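Local coordinates for protein galactan 1,3-beta-galactosidase (Phanerochaete chrysosporium, PDB 7BYS) that probably hydrolyses beta-1,3-galactan from its chain end as a family 43 glycoside hydrolase, and carries a calcium-binding carbohydrate-binding module, at residues A[43-48]-A[74-80]; A[94-100]-A[122-128]. One frame throughout, in Å; residues are numbered along the deposited sequence.

Interaction 1. Residues A[43-48]-A[74-80]; sequences ALFKAV and ISTSNVV
This is a contact of a loop with a turn and the start of the strand that follows it, between consecutive blades of the five-bladed beta-propeller characteristic of GH43 enzymes. Residues 43-48 lead into strand 48-53 of one four-stranded blade, whereas 74-80 form a turn and then enter strand 79-88, an outermost strand of the next blade's sheet. Leu44 and Phe45 have extended backbones. In 74-80, Ser75 to Asn78 make a type I turn, with Asn78 N bonded to Ser75 O at 3.1 Å; Ser75 OG accepts from Ser77 N at 3.2 Å, an ST turn. CA of Phe45 lies 4.8 Å from CA of Thr76, and CA of Leu44 5.0 Å from CA of Val79. One direct backbone hydrogen bond joins the segments, Phe45 N to Asn78 O at 2.8 Å. Phe45, with chi1 t and chi2 42°, is the apolar centre: Val80 CG2 makes a CH-pi contact over its ring face, 3.7 Å from the centroid and 16° off the normal, while Ile74 O meets the ring edge, 3.3 Å from Phe45 CD2. Next in sequence come Glu81 and Arg82, which bind galactose in another structure. A water bridges the backbones, donating to Ala43 O and accepting from Val80 N, each at 2.9 Å.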
# COMPACT_ATOMS: atom_id res chain seq x y z
N ALA A 43 3.56 6.99 -15.47
CA ALA A 43 3.65 5.54 -15.36
C ALA A 43 4.99 5.01 -15.84
O ALA A 43 5.28 3.82 -15.66
CB ALA A 43 2.52 4.89 -16.17
N LEU A 44 5.81 5.87 -16.44
CA LEU A 44 7.07 5.48 -17.05
C LEU A 44 8.22 5.68 -16.06
O LEU A 44 8.07 6.30 -15.01
CB LEU A 44 7.31 6.29 -18.32
CG LEU A 44 6.12 6.29 -19.28
CD1 LEU A 44 6.37 7.19 -20.49
CD2 LEU A 44 5.81 4.87 -19.71
N PHE A 45 9.38 5.16 -16.43
CA PHE A 45 10.48 5.05 -15.48
C PHE A 45 11.15 6.39 -15.25
O PHE A 45 11.64 7.02 -16.20
CB PHE A 45 11.49 4.04 -16.01
CG PHE A 45 12.65 3.79 -15.09
CD1 PHE A 45 12.46 3.66 -13.72
CD2 PHE A 45 13.93 3.65 -15.60
CE1 PHE A 45 13.52 3.40 -12.88
CE2 PHE A 45 15.00 3.40 -14.75
CZ PHE A 45 14.79 3.28 -13.40
N LYS A 46 11.19 6.82 -13.99
CA LYS A 46 12.01 7.93 -13.54
C LYS A 46 13.17 7.46 -12.68
O LYS A 46 14.32 7.83 -12.94
CB LYS A 46 11.17 8.94 -12.76
CG LYS A 46 12.00 10.10 -12.20
CD LYS A 46 11.11 11.11 -11.50
CE LYS A 46 11.94 12.21 -10.84
NZ LYS A 46 12.48 13.16 -11.85
N ALA A 47 12.91 6.63 -11.66
CA ALA A 47 13.98 6.08 -10.84
C ALA A 47 13.41 4.99 -9.95
O ALA A 47 12.22 4.97 -9.64
CB ALA A 47 14.62 7.16 -9.96
N VAL A 48 14.29 4.08 -9.53
CA VAL A 48 14.05 3.27 -8.34
C VAL A 48 14.69 4.04 -7.19
O VAL A 48 15.91 4.23 -7.17
CB VAL A 48 14.63 1.86 -8.46
CG1 VAL A 48 14.46 1.10 -7.13
CG2 VAL A 48 13.96 1.09 -9.59
N ILE A 74 15.34 0.23 -19.91
CA ILE A 74 15.14 1.07 -18.73
C ILE A 74 15.28 2.55 -19.08
O ILE A 74 15.76 3.35 -18.28
CB ILE A 74 16.03 0.67 -17.53
CG1 ILE A 74 17.53 0.84 -17.83
CG2 ILE A 74 15.70 -0.77 -17.09
CD1 ILE A 74 18.36 0.97 -16.57
N SER A 75 14.83 2.92 -20.29
CA SER A 75 14.72 4.32 -20.64
C SER A 75 13.51 4.96 -19.95
O SER A 75 12.66 4.29 -19.37
CB SER A 75 14.54 4.47 -22.15
OG SER A 75 13.22 4.12 -22.53
N THR A 76 13.44 6.30 -20.03
CA THR A 76 12.30 7.01 -19.46
C THR A 76 11.01 6.82 -20.25
O THR A 76 9.98 7.38 -19.86
CB THR A 76 12.58 8.51 -19.34
OG1 THR A 76 12.93 9.04 -20.63
CG2 THR A 76 13.70 8.76 -18.38
N SER A 77 11.04 6.06 -21.34
CA SER A 77 9.84 5.70 -22.08
C SER A 77 9.39 4.27 -21.78
O SER A 77 8.41 3.80 -22.38
CB SER A 77 10.07 5.87 -23.58
OG SER A 77 10.60 7.15 -23.86
N ASN A 78 10.06 3.58 -20.86
CA ASN A 78 9.73 2.20 -20.53
C ASN A 78 9.18 2.12 -19.11
O ASN A 78 9.12 3.11 -18.39
CB ASN A 78 10.97 1.32 -20.68
CG ASN A 78 11.28 1.00 -22.12
OD1 ASN A 78 12.20 1.57 -22.71
ND2 ASN A 78 10.52 0.10 -22.70
N VAL A 79 8.79 0.90 -18.73
CA VAL A 79 8.16 0.62 -17.44
C VAL A 79 9.15 -0.13 -16.56
O VAL A 79 9.74 -1.13 -16.99
CB VAL A 79 6.87 -0.19 -17.64
CG1 VAL A 79 6.36 -0.70 -16.31
CG2 VAL A 79 5.81 0.66 -18.34
N VAL A 80 9.33 0.35 -15.33
CA VAL A 80 10.11 -0.34 -14.31
C VAL A 80 9.24 -0.35 -13.07
O VAL A 80 8.97 0.72 -12.50
CB VAL A 80 11.45 0.36 -14.02
CG1 VAL A 80 12.09 -0.24 -12.77
CG2 VAL A 80 12.39 0.24 -15.21
O HOH W 1 7.80 2.76 -14.63
O HOH W 2 10.32 2.81 -11.02

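Interaction 2. Residues A[94-100]-A[122-128]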
# COMPACT_ATOMS: atom_id res chain seq x y z
N TYR A 94 24.26 -7.30 -3.76
CA TYR A 94 22.84 -7.02 -3.73
C TYR A 94 22.28 -7.15 -5.13
O TYR A 94 22.86 -6.65 -6.09
CB TYR A 94 22.59 -5.61 -3.18
CG TYR A 94 23.05 -5.48 -1.75
CD1 TYR A 94 22.20 -5.77 -0.70
CD2 TYR A 94 24.36 -5.11 -1.46
CE1 TYR A 94 22.63 -5.70 0.61
CE2 TYR A 94 24.79 -5.03 -0.17
CZ TYR A 94 23.93 -5.32 0.86
OH TYR A 94 24.38 -5.22 2.15
N VAL A 95 21.16 -7.86 -5.25
CA VAL A 95 20.56 -8.15 -6.55
C VAL A 95 19.14 -7.61 -6.54
O VAL A 95 18.33 -8.02 -5.69
CB VAL A 95 20.60 -9.64 -6.89
CG1 VAL A 95 20.14 -9.85 -8.31
CG2 VAL A 95 22.03 -10.20 -6.68
N MET A 96 18.86 -6.70 -7.47
CA MET A 96 17.54 -6.12 -7.66
C MET A 96 16.85 -6.79 -8.83
O MET A 96 17.44 -6.93 -9.91
CB MET A 96 17.66 -4.62 -7.93
CG MET A 96 16.32 -3.93 -8.15
SD MET A 96 16.54 -2.21 -8.71
CE MET A 96 17.34 -1.47 -7.28
N TRP A 97 15.60 -7.20 -8.63
CA TRP A 97 14.73 -7.63 -9.72
C TRP A 97 13.56 -6.66 -9.84
O TRP A 97 13.16 -6.02 -8.86
CB TRP A 97 14.17 -9.05 -9.49
CG TRP A 97 15.19 -10.13 -9.65
CD1 TRP A 97 16.37 -10.25 -8.97
CD2 TRP A 97 15.12 -11.25 -10.55
NE1 TRP A 97 17.05 -11.37 -9.40
CE2 TRP A 97 16.29 -12.01 -10.36
CE3 TRP A 97 14.19 -11.67 -11.50
CZ2 TRP A 97 16.56 -13.17 -11.10
CZ3 TRP A 97 14.45 -12.83 -12.23
CH2 TRP A 97 15.63 -13.57 -12.02
N PHE A 98 13.03 -6.54 -11.05
CA PHE A 98 11.88 -5.67 -11.26
C PHE A 98 11.10 -6.14 -12.49
O PHE A 98 11.62 -6.87 -13.33
CB PHE A 98 12.28 -4.19 -11.39
CG PHE A 98 13.34 -3.92 -12.43
CD1 PHE A 98 14.69 -3.95 -12.10
CD2 PHE A 98 12.99 -3.60 -13.73
CE1 PHE A 98 15.67 -3.66 -13.05
CE2 PHE A 98 13.97 -3.32 -14.69
CZ PHE A 98 15.30 -3.36 -14.34
N HIS A 99 9.85 -5.70 -12.57
CA HIS A 99 9.05 -5.91 -13.77
C HIS A 99 9.52 -4.90 -14.81
O HIS A 99 9.49 -3.68 -14.55
CB HIS A 99 7.57 -5.71 -13.42
CG HIS A 99 6.64 -5.70 -14.60
ND1 HIS A 99 5.33 -5.29 -14.48
CD2 HIS A 99 6.80 -6.07 -15.89
CE1 HIS A 99 4.73 -5.39 -15.65
NE2 HIS A 99 5.60 -5.85 -16.53
N SER A 100 9.99 -5.40 -15.94
CA SER A 100 10.51 -4.58 -17.03
C SER A 100 9.53 -4.68 -18.19
O SER A 100 9.18 -5.79 -18.62
CB SER A 100 11.90 -5.09 -17.41
OG SER A 100 12.40 -4.45 -18.57
N TYR A 122 22.77 0.87 -8.64
CA TYR A 122 22.83 -0.45 -9.22
C TYR A 122 23.19 -0.38 -10.70
O TYR A 122 22.97 0.64 -11.36
CB TYR A 122 21.48 -1.17 -9.05
CG TYR A 122 21.23 -1.66 -7.64
CD1 TYR A 122 21.07 -0.75 -6.59
CD2 TYR A 122 21.17 -3.03 -7.35
CE1 TYR A 122 20.86 -1.19 -5.30
CE2 TYR A 122 20.95 -3.47 -6.06
CZ TYR A 122 20.80 -2.55 -5.04
OH TYR A 122 20.60 -2.95 -3.75
N THR A 123 23.72 -1.48 -11.22
CA THR A 123 24.11 -1.60 -12.62
C THR A 123 23.18 -2.60 -13.30
O THR A 123 23.13 -3.78 -12.91
CB THR A 123 25.57 -2.05 -12.74
OG1 THR A 123 25.78 -3.24 -11.98
CG2 THR A 123 26.51 -0.96 -12.23
N TYR A 124 22.44 -2.12 -14.29
CA TYR A 124 21.46 -2.93 -14.99
C TYR A 124 22.16 -3.97 -15.85
O TYR A 124 23.12 -3.67 -16.56
CB TYR A 124 20.62 -1.99 -15.86
CG TYR A 124 19.65 -2.60 -16.84
CD1 TYR A 124 18.61 -3.42 -16.43
CD2 TYR A 124 19.74 -2.28 -18.19
CE1 TYR A 124 17.70 -3.94 -17.34
CE2 TYR A 124 18.85 -2.79 -19.11
CZ TYR A 124 17.82 -3.61 -18.68
OH TYR A 124 16.95 -4.10 -19.62
N LYS A 125 21.67 -5.21 -15.78
CA LYS A 125 22.25 -6.34 -16.49
C LYS A 125 21.42 -6.78 -17.69
O LYS A 125 21.86 -7.66 -18.44
CB LYS A 125 22.40 -7.54 -15.55
CG LYS A 125 23.29 -7.29 -14.34
CD LYS A 125 24.71 -6.95 -14.76
CE LYS A 125 25.73 -7.73 -13.93
NZ LYS A 125 25.46 -9.20 -13.93
N GLY A 126 20.24 -6.19 -17.89
CA GLY A 126 19.38 -6.63 -18.97
C GLY A 126 18.04 -7.17 -18.52
O GLY A 126 17.83 -7.50 -17.34
N SER A 127 17.11 -7.25 -19.47
CA SER A 127 15.78 -7.78 -19.22
C SER A 127 15.54 -9.04 -20.04
O SER A 127 16.12 -9.22 -21.12
CB SER A 127 14.72 -6.73 -19.55
OG SER A 127 14.92 -5.55 -18.78
N PHE A 128 14.67 -9.91 -19.53
CA PHE A 128 14.40 -11.18 -20.19
C PHE A 128 13.07 -11.76 -19.72
O PHE A 128 12.49 -11.32 -18.73
CB PHE A 128 15.55 -12.17 -19.98
CG PHE A 128 15.81 -12.50 -18.52
CD1 PHE A 128 16.65 -11.71 -17.75
CD2 PHE A 128 15.21 -13.58 -17.93
CE1 PHE A 128 16.89 -12.01 -16.42
CE2 PHE A 128 15.44 -13.89 -16.60
CZ PHE A 128 16.28 -13.10 -15.85
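Tyr122, Met96 and Tyr94 carry the main packing between two next-but-one strands of a propeller blade, a four-stranded antiparallel sheet. Strand 109-115 runs between them and takes the backbone hydrogen bonds of Tyr94, Met96 and Phe98, so 94-100 and 122-128 meet through side chains. Their strand axes come no closer than 8.0 Å, and their N-to-C directions differ by 52°: the same general sense, strongly twisted. Tyr122, just before strand 123-128, buries 91 Å², the largest share. Met96, with chi1 and chi2 both t, lays its methyl over the Tyr122 face; CE is 3.9 Å from the ring centroid and 10° off the normal, a CH-pi contact. Met96 SD, 5.1 Å from that centroid, makes the pair a Met-aromatic contact. Tyr94 meets the hydroxyl end, with Tyr94 CB 3.4 Å from Tyr122 OH, and that hydroxyl is hydrogen-bonded to Pro118 O. Further along, side chains meet at Phe98 CZ and Tyr124 CE1, 3.9 Å apart, and separately at Trp97 CH2 and Phe128 CZ, also 3.9 Å apart. At the far end, Ser127 OG lies 2.8 Å from Ser100 OG and shares a 2.6 Å hydrogen bond with Tyr124 OH.

Interaction 1 closes before interaction 2 opens, so the two follow in series along the chain, with centres 13 Å apart on the same side of the chain's centre. They share one blade: strand 79-88, entered in interaction 1, is the sheet neighbour of strand 93-101, which supplies 94-100 of interaction 2. The first contact joins this blade to the preceding one, whereas the second packs within it. Direct packing makes their apolar side chains continuous: Val80 CG1 is 3.6 Å from Phe98 CD2, Ile74 CG2 is 3.8 Å from Tyr124 CE1, and Val48 CG1 is 3.9 Å from Met96 CE. The blade's internal packing thus extends into the interface between blades, beside galactose-binding Glu81 and Arg82.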